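Local coordinates for Lin2722 protein (Listeria innocua, PDB 3DS8), which is of unknown function but has the alpha/beta-hydrolase fold and is probably a serine hydrolase, at residues A[208-213]-A[247-252]; A[174-179]-A[195-200]; A[126-131]-A[236-241]; A[166-171]-A[201-206]. All blocks are in the same frame, centred on the assembly; numbering follows the deposited sequence.

Contact 1: A[208-213]-A[247-252]; sequences KAYIED and TVIQLD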
loop_
_atom_site.group_PDB
_atom_site.type_symbol
_atom_site.label_atom_id
_atom_site.label_comp_id
_atom_site.label_asym_id
_atom_site.label_seq_id
_atom_site.Cartn_x
_atom_site.Cartn_y
_atom_site.Cartn_z
ATOM N N LYS A 208 11.643 8.421 3.966
ATOM C CA LYS A 208 12.312 8.402 5.254
ATOM C C LYS A 208 12.631 6.960 5.684
ATOM O O LYS A 208 13.723 6.683 6.176
ATOM C CB LYS A 208 11.476 9.093 6.320
ATOM C CG LYS A 208 12.157 9.128 7.647
ATOM C CD LYS A 208 11.455 9.996 8.595
ATOM C CE LYS A 208 10.160 9.391 9.061
ATOM N NZ LYS A 208 9.505 10.254 10.109
ATOM N N ALA A 209 11.695 6.050 5.472
ATOM C CA ALA A 209 11.866 4.676 5.884
ATOM C C ALA A 209 11.443 3.758 4.760
ATOM O O ALA A 209 10.482 4.020 4.036
ATOM C CB ALA A 209 11.048 4.374 7.134
ATOM N N TYR A 210 12.181 2.675 4.606
ATOM C CA TYR A 210 11.823 1.633 3.676
ATOM C C TYR A 210 12.192 0.318 4.312
ATOM O O TYR A 210 13.345 0.104 4.614
ATOM C CB TYR A 210 12.577 1.761 2.347
ATOM C CG TYR A 210 12.315 0.592 1.445
ATOM C CD1 TYR A 210 11.050 0.382 0.894
ATOM C CD2 TYR A 210 13.323 -0.364 1.172
ATOM C CE1 TYR A 210 10.786 -0.755 0.105
ATOM C CE2 TYR A 210 13.073 -1.460 0.331
ATOM C CZ TYR A 210 11.779 -1.648 -0.185
ATOM O OH TYR A 210 11.533 -2.738 -1.007
ATOM N N ILE A 211 11.197 -0.531 4.534
ATOM C CA ILE A 211 11.360 -1.828 5.191
ATOM C C ILE A 211 10.757 -2.927 4.331
ATOM O O ILE A 211 9.663 -2.751 3.792
ATOM C CB ILE A 211 10.662 -1.809 6.575
ATOM C CG1 ILE A 211 11.221 -0.661 7.448
ATOM C CG2 ILE A 211 10.771 -3.186 7.247
ATOM C CD1 ILE A 211 10.738 -0.687 8.926
ATOM N N GLU A 212 11.482 -4.043 4.167
ATOM C CA GLU A 212 10.972 -5.200 3.450
ATOM C C GLU A 212 10.648 -6.320 4.432
ATOM O O GLU A 212 11.367 -6.492 5.462
ATOM C CB GLU A 212 12.056 -5.699 2.472
ATOM C CG GLU A 212 12.371 -4.681 1.386
ATOM C CD GLU A 212 13.402 -5.134 0.384
ATOM O OE1 GLU A 212 14.169 -6.063 0.667
ATOM O OE2 GLU A 212 13.423 -4.538 -0.734
ATOM N N ASP A 213 9.661 -7.154 4.109
ATOM C CA ASP A 213 9.352 -8.354 4.920
ATOM C C ASP A 213 8.925 -9.428 3.937
ATOM O O ASP A 213 7.995 -9.213 3.161
ATOM C CB ASP A 213 8.163 -8.069 5.869
ATOM C CG ASP A 213 7.351 -9.381 6.332
ATOM O OD1 ASP A 213 7.854 -9.944 7.291
ATOM O OD2 ASP A 213 6.226 -9.830 5.760
ATOM N N THR A 247 16.499 8.288 8.997
ATOM C CA THR A 247 16.284 7.413 7.875
ATOM C C THR A 247 16.507 5.958 8.310
ATOM O O THR A 247 17.424 5.663 9.099
ATOM C CB THR A 247 17.248 7.788 6.739
ATOM O OG1 THR A 247 16.886 9.082 6.241
ATOM C CG2 THR A 247 17.205 6.791 5.639
ATOM N N VAL A 248 15.641 5.077 7.825
ATOM C CA VAL A 248 15.761 3.643 8.057
ATOM C C VAL A 248 15.613 2.934 6.714
ATOM O O VAL A 248 14.735 3.253 5.908
ATOM C CB VAL A 248 14.662 3.146 9.049
ATOM C CG1 VAL A 248 14.584 1.582 9.095
ATOM C CG2 VAL A 248 14.860 3.699 10.384
ATOM N N ILE A 249 16.500 1.992 6.437
ATOM C CA ILE A 249 16.347 1.131 5.291
ATOM C C ILE A 249 16.601 -0.293 5.779
ATOM O O ILE A 249 17.644 -0.566 6.392
ATOM C CB ILE A 249 17.370 1.460 4.151
ATOM C CG1 ILE A 249 17.239 2.880 3.639
ATOM C CG2 ILE A 249 17.257 0.448 2.943
ATOM C CD1 ILE A 249 18.410 3.270 2.692
ATOM N N GLN A 250 15.675 -1.207 5.522
ATOM C CA GLN A 250 15.892 -2.583 5.925
ATOM C C GLN A 250 15.492 -3.486 4.788
ATOM O O GLN A 250 14.334 -3.451 4.325
ATOM C CB GLN A 250 15.101 -2.894 7.189
ATOM C CG GLN A 250 15.480 -4.180 7.882
ATOM C CD GLN A 250 14.816 -4.273 9.257
ATOM O OE1 GLN A 250 13.740 -3.638 9.506
ATOM N NE2 GLN A 250 15.444 -5.024 10.158
ATOM N N LEU A 251 16.467 -4.244 4.306
ATOM C CA LEU A 251 16.298 -5.071 3.119
ATOM C C LEU A 251 16.342 -6.516 3.571
ATOM O O LEU A 251 17.056 -6.850 4.531
ATOM C CB LEU A 251 17.415 -4.814 2.116
ATOM C CG LEU A 251 17.659 -3.351 1.720
ATOM C CD1 LEU A 251 18.835 -3.214 0.738
ATOM C CD2 LEU A 251 16.388 -2.769 1.141
ATOM N N ASP A 252 15.556 -7.354 2.884
ATOM C CA ASP A 252 15.524 -8.789 3.080
ATOM C C ASP A 252 16.211 -9.453 1.889
ATOM O O ASP A 252 15.699 -9.320 0.777
ATOM C CB ASP A 252 14.047 -9.196 3.112
ATOM C CG ASP A 252 13.740 -10.221 4.140
ATOM O OD1 ASP A 252 14.647 -11.058 4.427
ATOM O OD2 ASP A 252 12.557 -10.207 4.619
#
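The ring of Tyr-210 meets Leu-251 at its edge: methyl CD2 of Leu-251 lies in the ring plane, 3.7 Å from Tyr-210 CE2, and the two side chains cross at about a right angle. On the other face of the sheet, Ala-209 pairs with Val-248, and Ile-211 with Gln-250, where Ile-211 CG2 touches Gln-250 OE1 at 3.8 Å. The backbones pair as parallel neighbours, Tyr-210 N donating to Val-248 O (2.9 Å) and Gln-250 N to Tyr-210 O (2.8 Å). Strand 209-216, helix 229-240 and strand 248-250 form a beta-alpha-beta unit, and 248-250 is the outermost strand at this end of the alpha/beta-hydrolase sheet. The pairing continues with Glu-212 N, which donates to Gln-250 O at 2.9 Å. Beyond it the Glu-212 side chain, its CD carried outward by an extended chi2 (-179°), bonds the next backbone N-H: OE1 accepts from Asp-252 N at 2.9 Å, on the anti side and 17° out of the carboxylate plane. OE2 accepts from Tyr-210 OH at 2.6 Å through its anti lone pair. With Arg-200 also at OE1, the carboxylate is fixed from both oxygens. Asp-252 OD2 turns to the backbone N of Ile-214.

Contact 2: A[174-179]-A[195-200]; sequences VLAIAG and SSLATR
Ala-178 CB fits against two residues of 195-200 at once, 3.4 Å from Ser-196 OG and 3.7 Å from Leu-197 CD2. Leu-197 has CG anti to the carbonyl carbon (chi1 -63°), which sets CG 3.9 Å from Ala-178 CB; the CD2 methyl carries the closest touch. Two residues back on the same face of strand 173-180, Ala-176 CB lies 3.5 Å from Thr-199 OG1 and also touches the carbonyl oxygen of Ser-196. The small alanine side chains let the backbones come close, with Ala-178 CA and Ser-196 CA 5.5 Å apart. Thr-199 OG1 has Tyr-210 as its polar partner, and Ser-196 OG is hydrogen-bonded to the carbonyl of Thr-193. Two waters join the segments where their polar atoms do not meet directly. One lies within hydrogen-bonding distance of Ile-177 O and, at 2.8 Å, of Ser-196 O. The other accepts from Gly-179 N at 2.9 Å and donates to Ser-196 OG. Strand 173-180, the short helix 193-196 and strand 209-216 make a beta-alpha-beta unit of the alpha/beta-hydrolase fold, and Ser-196 is close to the putative catalytic triad but not in contact with it. The alanine methyls meet both carbon and oxygen atoms, the shortest approaches being to Ser-196 OG and Thr-199 OG1. The segments are thus held by close packing and water bridges, the buried polar groups being served by solvent and neighbouring residues.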
loop_
_atom_site.group_PDB
_atom_site.type_symbol
_atom_site.label_atom_id
_atom_site.label_comp_id
_atom_site.label_asym_id
_atom_site.label_seq_id
_atom_site.Cartn_x
_atom_site.Cartn_y
_atom_site.Cartn_z
ATOM N N VAL A 174 7.685 3.421 4.084
ATOM C CA VAL A 174 7.202 2.383 3.180
ATOM C C VAL A 174 7.542 1.021 3.720
ATOM O O VAL A 174 8.697 0.770 4.103
ATOM C CB VAL A 174 7.775 2.563 1.748
ATOM C CG1 VAL A 174 7.363 1.401 0.878
ATOM C CG2 VAL A 174 7.334 3.876 1.141
ATOM N N LEU A 175 6.548 0.135 3.756
ATOM C CA LEU A 175 6.744 -1.262 4.107
ATOM C C LEU A 175 6.278 -2.090 2.928
ATOM O O LEU A 175 5.108 -1.981 2.477
ATOM C CB LEU A 175 5.915 -1.657 5.353
ATOM C CG LEU A 175 5.819 -3.150 5.661
ATOM C CD1 LEU A 175 7.200 -3.723 5.948
ATOM C CD2 LEU A 175 4.807 -3.355 6.874
ATOM N N ALA A 176 7.194 -2.895 2.370
ATOM C CA ALA A 176 6.883 -3.791 1.276
ATOM C C ALA A 176 6.880 -5.223 1.797
ATOM O O ALA A 176 7.906 -5.770 2.253
ATOM C CB ALA A 176 7.913 -3.665 0.118
ATOM N N ILE A 177 5.697 -5.818 1.756
ATOM C CA ILE A 177 5.477 -7.195 2.113
ATOM C C ILE A 177 5.386 -8.071 0.894
ATOM O O ILE A 177 4.638 -7.750 -0.076
ATOM C CB ILE A 177 4.194 -7.315 2.960
ATOM C CG1 ILE A 177 4.411 -6.688 4.348
ATOM C CG2 ILE A 177 3.740 -8.793 3.066
ATOM C CD1 ILE A 177 3.137 -6.604 5.191
ATOM N N ALA A 178 6.191 -9.127 0.863
ATOM C CA ALA A 178 6.249 -10.001 -0.289
ATOM C C ALA A 178 6.107 -11.448 0.127
ATOM O O ALA A 178 6.577 -11.841 1.200
ATOM C CB ALA A 178 7.557 -9.834 -1.045
ATOM N N GLY A 179 5.447 -12.234 -0.713
ATOM C CA GLY A 179 5.399 -13.697 -0.522
ATOM C C GLY A 179 6.313 -14.465 -1.468
ATOM O O GLY A 179 6.592 -14.050 -2.609
ATOM N N SER A 195 9.524 -8.635 -7.882
ATOM C CA SER A 195 8.609 -7.573 -8.362
ATOM C C SER A 195 7.960 -6.904 -7.184
ATOM O O SER A 195 7.854 -5.679 -7.132
ATOM C CB SER A 195 7.545 -8.132 -9.281
ATOM O OG SER A 195 6.688 -7.090 -9.736
ATOM N N SER A 196 7.546 -7.700 -6.209
ATOM C CA SER A 196 6.927 -7.146 -4.981
ATOM C C SER A 196 7.871 -6.432 -4.000
ATOM O O SER A 196 7.405 -5.786 -3.046
ATOM C CB SER A 196 6.055 -8.213 -4.275
ATOM O OG SER A 196 6.628 -9.463 -4.260
ATOM N N LEU A 197 9.184 -6.524 -4.263
ATOM C CA LEU A 197 10.208 -5.822 -3.507
ATOM C C LEU A 197 10.932 -4.764 -4.313
ATOM O O LEU A 197 11.868 -4.152 -3.803
ATOM C CB LEU A 197 11.222 -6.826 -3.007
ATOM C CG LEU A 197 10.750 -7.911 -2.039
ATOM C CD1 LEU A 197 11.915 -8.948 -1.920
ATOM C CD2 LEU A 197 10.325 -7.357 -0.693
ATOM N N ALA A 198 10.473 -4.502 -5.530
ATOM C CA ALA A 198 11.239 -3.654 -6.452
ATOM C C ALA A 198 11.230 -2.179 -6.031
ATOM O O ALA A 198 12.033 -1.396 -6.518
ATOM C CB ALA A 198 10.781 -3.861 -7.874
ATOM N N THR A 199 10.376 -1.830 -5.065
ATOM C CA THR A 199 10.500 -0.595 -4.295
ATOM C C THR A 199 11.921 -0.337 -3.801
ATOM O O THR A 199 12.295 0.807 -3.595
ATOM C CB THR A 199 9.532 -0.600 -3.086
ATOM O OG1 THR A 199 9.403 -1.935 -2.572
ATOM C CG2 THR A 199 8.125 -0.078 -3.518
ATOM N N ARG A 200 12.711 -1.399 -3.624
ATOM C CA ARG A 200 14.112 -1.262 -3.205
ATOM C C ARG A 200 14.920 -0.343 -4.108
ATOM O O ARG A 200 15.929 0.241 -3.690
ATOM C CB ARG A 200 14.725 -2.677 -3.283
ATOM C CG ARG A 200 16.045 -2.835 -2.835
ATOM C CD ARG A 200 16.463 -4.257 -3.158
ATOM N NE ARG A 200 15.812 -5.234 -2.286
ATOM C CZ ARG A 200 16.236 -6.493 -2.171
ATOM N NH1 ARG A 200 17.303 -6.885 -2.840
ATOM N NH2 ARG A 200 15.620 -7.354 -1.374
HETATM O O HOH W 1 4.734 -5.521 -2.203
HETATM O O HOH W 2 4.354 -10.964 -3.046
#

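Contact 3: A[126-131]-A[236-241]; sequences KLVAIG and YWFLEK. With SO4 (sulfate ion), chain F.
Lys-126 NZ donates to the carbonyl oxygen of Phe-238 at 2.8 Å, approaching nearly along the C=O axis. Its chain is extended as far as CE and bends at the last torsion (chi4 -78°), which places NZ for this bond. The same ammonium group reaches O3 of a sulfate ion, probably from the crystallisation liquor, at 3.2 Å from NZ. It also forms a salt bridge with Glu-173 and a hydrogen bond to the carbonyl of Phe-242, so its charge is probably well compensated. Nearer the backbone, the aliphatic part of the lysine packs on the helix: CB is 3.9 Å from Phe-238 CE2, and CD is 4.1 Å from Leu-239 CD2. Val-128 CG2 approaches the same ring obliquely, 3.6 Å from Phe-238 CD2, the two side chains sliding past each other in opposite directions. In the next shell, the ring of Phe-242 lies almost parallel to that of Phe-238. Residues 236-240 of the helix run nearly antiparallel to residues 126-130 of the strand (169°), and helix 229-240 packs on the face of the sheet that bears Lys-126 and Val-128, where Phe-238 also touches Leu-175 of strand 173-180 and Leu-239 touches Val-99 of strand 95-101.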
loop_
_atom_site.group_PDB
_atom_site.type_symbol
_atom_site.label_atom_id
_atom_site.label_comp_id
_atom_site.label_asym_id
_atom_site.label_seq_id
_atom_site.Cartn_x
_atom_site.Cartn_y
_atom_site.Cartn_z
ATOM N N LYS A 126 2.481 6.781 5.994
ATOM C CA LYS A 126 2.919 5.369 5.951
ATOM C C LYS A 126 2.221 4.687 4.793
ATOM O O LYS A 126 1.019 4.882 4.598
ATOM C CB LYS A 126 2.569 4.656 7.223
ATOM C CG LYS A 126 3.319 5.207 8.448
ATOM C CD LYS A 126 2.770 4.620 9.702
ATOM C CE LYS A 126 3.423 5.141 10.922
ATOM N NZ LYS A 126 4.748 4.573 11.229
ATOM N N LEU A 127 2.954 3.889 4.041
ATOM C CA LEU A 127 2.464 3.169 2.870
ATOM C C LEU A 127 2.872 1.711 3.034
ATOM O O LEU A 127 4.059 1.402 3.052
ATOM C CB LEU A 127 3.084 3.706 1.581
ATOM C CG LEU A 127 2.532 3.290 0.216
ATOM C CD1 LEU A 127 3.237 4.157 -0.885
ATOM C CD2 LEU A 127 2.663 1.776 -0.031
ATOM N N VAL A 128 1.892 0.834 3.202
ATOM C CA VAL A 128 2.109 -0.611 3.233
ATOM C C VAL A 128 1.591 -1.252 1.948
ATOM O O VAL A 128 0.415 -1.086 1.543
ATOM C CB VAL A 128 1.427 -1.278 4.464
ATOM C CG1 VAL A 128 1.700 -2.808 4.486
ATOM C CG2 VAL A 128 1.878 -0.647 5.786
ATOM N N ALA A 129 2.512 -1.911 1.230
ATOM C CA ALA A 129 2.187 -2.578 -0.040
ATOM C C ALA A 129 2.352 -4.090 0.141
ATOM O O ALA A 129 3.431 -4.531 0.504
ATOM C CB ALA A 129 3.117 -2.053 -1.169
ATOM N N ILE A 130 1.275 -4.853 -0.071
ATOM C CA ILE A 130 1.263 -6.285 0.242
ATOM C C ILE A 130 1.135 -7.035 -1.091
ATOM O O ILE A 130 0.063 -7.030 -1.715
ATOM C CB ILE A 130 0.119 -6.648 1.222
ATOM C CG1 ILE A 130 0.208 -5.786 2.490
ATOM C CG2 ILE A 130 0.147 -8.133 1.540
ATOM C CD1 ILE A 130 -0.914 -6.037 3.462
ATOM N N GLY A 131 2.242 -7.657 -1.523
ATOM C CA GLY A 131 2.299 -8.408 -2.786
ATOM C C GLY A 131 2.047 -7.555 -4.026
ATOM O O GLY A 131 1.398 -8.000 -4.975
ATOM N N TYR A 236 0.267 -3.928 11.560
ATOM C CA TYR A 236 0.011 -3.286 12.842
ATOM C C TYR A 236 1.263 -2.644 13.391
ATOM O O TYR A 236 1.238 -1.472 13.792
ATOM C CB TYR A 236 -0.544 -4.286 13.856
ATOM C CG TYR A 236 -0.573 -3.726 15.249
ATOM C CD1 TYR A 236 -1.595 -2.802 15.657
ATOM C CD2 TYR A 236 0.416 -4.062 16.161
ATOM C CE1 TYR A 236 -1.617 -2.297 16.895
ATOM C CE2 TYR A 236 0.420 -3.522 17.421
ATOM C CZ TYR A 236 -0.596 -2.641 17.786
ATOM O OH TYR A 236 -0.614 -2.152 19.065
ATOM N N TRP A 237 2.356 -3.417 13.440
ATOM C CA TRP A 237 3.631 -2.902 13.947
ATOM C C TRP A 237 4.035 -1.634 13.224
ATOM O O TRP A 237 4.421 -0.669 13.856
ATOM C CB TRP A 237 4.738 -3.955 13.816
ATOM C CG TRP A 237 6.094 -3.399 14.080
ATOM C CD1 TRP A 237 6.647 -3.179 15.272
ATOM C CD2 TRP A 237 7.045 -3.005 13.110
ATOM N NE1 TRP A 237 7.898 -2.631 15.127
ATOM C CE2 TRP A 237 8.170 -2.521 13.807
ATOM C CE3 TRP A 237 7.068 -3.011 11.718
ATOM C CZ2 TRP A 237 9.279 -2.039 13.164
ATOM C CZ3 TRP A 237 8.185 -2.534 11.094
ATOM C CH2 TRP A 237 9.279 -2.078 11.828
ATOM N N PHE A 238 3.960 -1.647 11.882
ATOM C CA PHE A 238 4.401 -0.492 11.119
ATOM C C PHE A 238 3.501 0.719 11.362
ATOM O O PHE A 238 3.968 1.854 11.512
ATOM C CB PHE A 238 4.401 -0.864 9.652
ATOM C CG PHE A 238 5.124 0.095 8.772
ATOM C CD1 PHE A 238 6.506 0.238 8.877
ATOM C CD2 PHE A 238 4.438 0.833 7.812
ATOM C CE1 PHE A 238 7.200 1.069 7.974
ATOM C CE2 PHE A 238 5.104 1.655 6.934
ATOM C CZ PHE A 238 6.479 1.771 7.011
ATOM N N LEU A 239 2.199 0.468 11.478
ATOM C CA LEU A 239 1.229 1.551 11.658
ATOM C C LEU A 239 1.194 2.097 13.061
ATOM O O LEU A 239 0.940 3.282 13.237
ATOM C CB LEU A 239 -0.194 1.110 11.248
ATOM C CG LEU A 239 -0.484 0.749 9.792
ATOM C CD1 LEU A 239 -1.922 0.155 9.666
ATOM C CD2 LEU A 239 -0.265 1.973 8.873
ATOM N N GLU A 240 1.430 1.259 14.065
ATOM C CA GLU A 240 1.166 1.674 15.428
ATOM C C GLU A 240 2.380 1.706 16.339
ATOM O O GLU A 240 2.304 2.332 17.368
ATOM C CB GLU A 240 0.074 0.788 16.034
ATOM C CG GLU A 240 -1.272 0.902 15.303
ATOM C CD GLU A 240 -1.837 2.304 15.217
ATOM O OE1 GLU A 240 -1.624 3.084 16.153
ATOM O OE2 GLU A 240 -2.513 2.588 14.191
ATOM N N LYS A 241 3.457 1.023 15.984
ATOM C CA LYS A 241 4.640 0.873 16.867
ATOM C C LYS A 241 5.893 1.483 16.276
ATOM O O LYS A 241 6.674 2.126 17.005
ATOM C CB LYS A 241 4.880 -0.601 17.192
ATOM C CG LYS A 241 3.744 -1.248 17.942
ATOM C CD LYS A 241 3.512 -0.564 19.253
ATOM C CE LYS A 241 2.576 -1.322 20.174
ATOM N NZ LYS A 241 2.657 -0.799 21.543
HETATM S S SO4 F . 6.312 8.205 12.276
HETATM O O1 SO4 F . 6.325 9.443 13.076
HETATM O O2 SO4 F . 7.732 7.739 12.235
HETATM O O3 SO4 F . 5.406 7.194 12.870
HETATM O O4 SO4 F . 5.703 8.459 10.943
#

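Contact 4: A[166-171]-A[201-206]; sequences TEVSPD and LFMPGS
The backbone carbonyls of Val-168 and Ser-206 face a shared water, which donates to Val-168 O at 2.8 Å and to Ser-206 O at 3.0 Å and so links two groups that cannot bond to each other. They belong to two connecting loops of the alpha/beta-hydrolase fold, one leading from helix 156-163 into strand 173-180, the other from helix 193-196 into strand 209-216. Segment 166-171 begins with the last residues of a 3-10 segment, 166-167, extends through Val-168 and Ser-169, and closes as an ST turn in which Ser-169 OG accepts from Asp-171 N at 3.1 Å. Segment 201-206 curls back on itself: Ser-206 N donates to Met-203 O, a turn that passes through Gly-205 with positive phi (83°). Pro-170 adds a looser touch through its backbone, CA lying 3.9 Å from Ser-206 O.

Among the side chains, Val-168 carries the contact. Its CG2 sits between the backbone N and the carbonyl carbon and presses against Ser-206, 3.7 Å from CB, while the other branch, CG1, lies 4.3 Å from SE of Met-203, a selenomethionine. Val-168 and Met-203 also lean on helix 103-114 through Glu-113 and Thr-109 respectively, and the ring of Phe-202 meets that of Phe-161. The hydroxyl of Ser-206 turns back into its own loop, where OG donates to Phe-202 O at 2.9 Å with a C=O...OG angle of 161°.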
loop_
_atom_site.group_PDB
_atom_site.type_symbol
_atom_site.label_atom_id
_atom_site.label_comp_id
_atom_site.label_asym_id
_atom_site.label_seq_id
_atom_site.Cartn_x
_atom_site.Cartn_y
_atom_site.Cartn_z
ATOM N N THR A 166 11.910 11.164 -6.808
ATOM C CA THR A 166 12.253 12.463 -6.210
ATOM C C THR A 166 11.021 13.226 -5.691
ATOM O O THR A 166 11.150 14.163 -4.880
ATOM C CB THR A 166 12.994 13.403 -7.256
ATOM O OG1 THR A 166 13.182 14.699 -6.704
ATOM C CG2 THR A 166 12.178 13.599 -8.553
ATOM N N GLU A 167 9.838 12.835 -6.155
ATOM C CA GLU A 167 8.640 13.566 -5.804
ATOM C C GLU A 167 8.014 13.074 -4.506
ATOM O O GLU A 167 7.093 13.740 -3.998
ATOM C CB GLU A 167 7.610 13.468 -6.933
ATOM C CG GLU A 167 8.163 13.903 -8.267
ATOM C CD GLU A 167 8.642 15.328 -8.259
ATOM O OE1 GLU A 167 7.838 16.202 -7.898
ATOM O OE2 GLU A 167 9.828 15.567 -8.588
ATOM N N VAL A 168 8.490 11.960 -3.949
ATOM C CA VAL A 168 7.830 11.462 -2.724
ATOM C C VAL A 168 8.108 12.400 -1.564
ATOM O O VAL A 168 9.117 13.113 -1.546
ATOM C CB VAL A 168 8.187 9.982 -2.352
ATOM C CG1 VAL A 168 7.969 9.071 -3.555
ATOM C CG2 VAL A 168 9.599 9.873 -1.846
ATOM N N SER A 169 7.166 12.448 -0.633
ATOM C CA SER A 169 7.334 13.157 0.606
ATOM C C SER A 169 8.598 12.635 1.286
ATOM O O SER A 169 8.804 11.426 1.402
ATOM C CB SER A 169 6.138 12.932 1.544
ATOM O OG SER A 169 6.381 13.476 2.846
ATOM N N PRO A 170 9.442 13.546 1.760
ATOM C CA PRO A 170 10.607 13.080 2.492
ATOM C C PRO A 170 10.244 12.453 3.830
ATOM O O PRO A 170 11.117 11.884 4.452
ATOM C CB PRO A 170 11.414 14.349 2.713
ATOM C CG PRO A 170 10.478 15.443 2.585
ATOM C CD PRO A 170 9.352 15.016 1.734
ATOM N N ASP A 171 8.989 12.557 4.266
ATOM C CA ASP A 171 8.538 11.863 5.482
ATOM C C ASP A 171 7.846 10.522 5.229
ATOM O O ASP A 171 7.404 9.860 6.181
ATOM C CB ASP A 171 7.627 12.776 6.299
ATOM C CG ASP A 171 8.336 14.032 6.736
ATOM O OD1 ASP A 171 9.486 13.925 7.202
ATOM O OD2 ASP A 171 7.763 15.121 6.573
ATOM N N LEU A 201 14.485 -0.221 -5.353
ATOM C CA LEU A 201 15.213 0.540 -6.358
ATOM C C LEU A 201 14.821 2.016 -6.469
ATOM O O LEU A 201 15.462 2.760 -7.218
ATOM C CB LEU A 201 15.095 -0.156 -7.706
ATOM C CG LEU A 201 15.528 -1.641 -7.674
ATOM C CD1 LEU A 201 15.517 -2.191 -9.020
ATOM C CD2 LEU A 201 16.908 -1.850 -7.031
ATOM N N PHE A 202 13.821 2.452 -5.710
ATOM C CA PHE A 202 13.410 3.845 -5.765
ATOM C C PHE A 202 12.968 4.453 -4.434
ATOM O O PHE A 202 13.013 5.684 -4.286
ATOM C CB PHE A 202 12.359 4.068 -6.894
ATOM C CG PHE A 202 11.036 3.381 -6.693
ATOM C CD1 PHE A 202 9.975 4.052 -6.105
ATOM C CD2 PHE A 202 10.810 2.085 -7.152
ATOM C CE1 PHE A 202 8.773 3.461 -5.942
ATOM C CE2 PHE A 202 9.584 1.493 -6.988
ATOM C CZ PHE A 202 8.562 2.167 -6.384
HETATM N N MSE A 203 12.613 3.627 -3.442
HETATM C CA MSE A 203 12.206 4.207 -2.172
HETATM C C MSE A 203 13.364 4.580 -1.220
HETATM O O MSE A 203 13.332 5.664 -0.608
HETATM C CB MSE A 203 11.172 3.330 -1.493
HETATM C CG MSE A 203 9.888 3.284 -2.256
HETATM SE SE MSE A 203 9.061 5.096 -2.310
HETATM C CE MSE A 203 7.215 4.545 -2.750
ATOM N N PRO A 204 14.378 3.715 -1.076
ATOM C CA PRO A 204 15.496 4.116 -0.200
ATOM C C PRO A 204 16.112 5.470 -0.580
ATOM O O PRO A 204 16.390 5.692 -1.729
ATOM C CB PRO A 204 16.527 3.002 -0.412
ATOM C CG PRO A 204 15.692 1.801 -0.841
ATOM C CD PRO A 204 14.539 2.342 -1.598
ATOM N N GLY A 205 16.318 6.361 0.381
ATOM C CA GLY A 205 16.965 7.650 0.109
ATOM C C GLY A 205 15.996 8.702 -0.440
ATOM O O GLY A 205 16.383 9.892 -0.607
ATOM N N SER A 206 14.797 8.262 -0.812
ATOM C CA SER A 206 13.690 9.154 -1.191
ATOM C C SER A 206 12.729 9.238 0.010
ATOM O O SER A 206 12.406 10.298 0.522
ATOM C CB SER A 206 12.977 8.581 -2.428
ATOM O OG SER A 206 13.916 8.285 -3.471
HETATM O O HOH W 3 11.873 12.761 -1.061
#

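Overall arrangement
Contacts 1, 2 and 3 all reach one sheet, in which strands 123-130, 173-180, 209-216 and 248-250 are successive neighbours. Contacts 1 and 2, with centres about 10 Å apart, are tied by a salt bridge from Arg-200 NH2 to Glu-212 OE1 (2.8 Å) and a probable hydrogen bond between Tyr-210 OH and Thr-199 OG1 (2.8 Å). Contact 3 joins contact 1 where Ile-211 CD1 packs on Trp-237 CH2 (3.5 Å), and contact 2 through Phe-238. Contact 4 touches contact 1 through Pro-204 and Pro-170 and contact 2 where Pro-204 CD meets Thr-199 O (3.4 Å), but its centre lies about 17 Å from that of contact 3. Ser-196 of contact 2 and Val-128 of contact 3 lie near the putative nucleophile elbow.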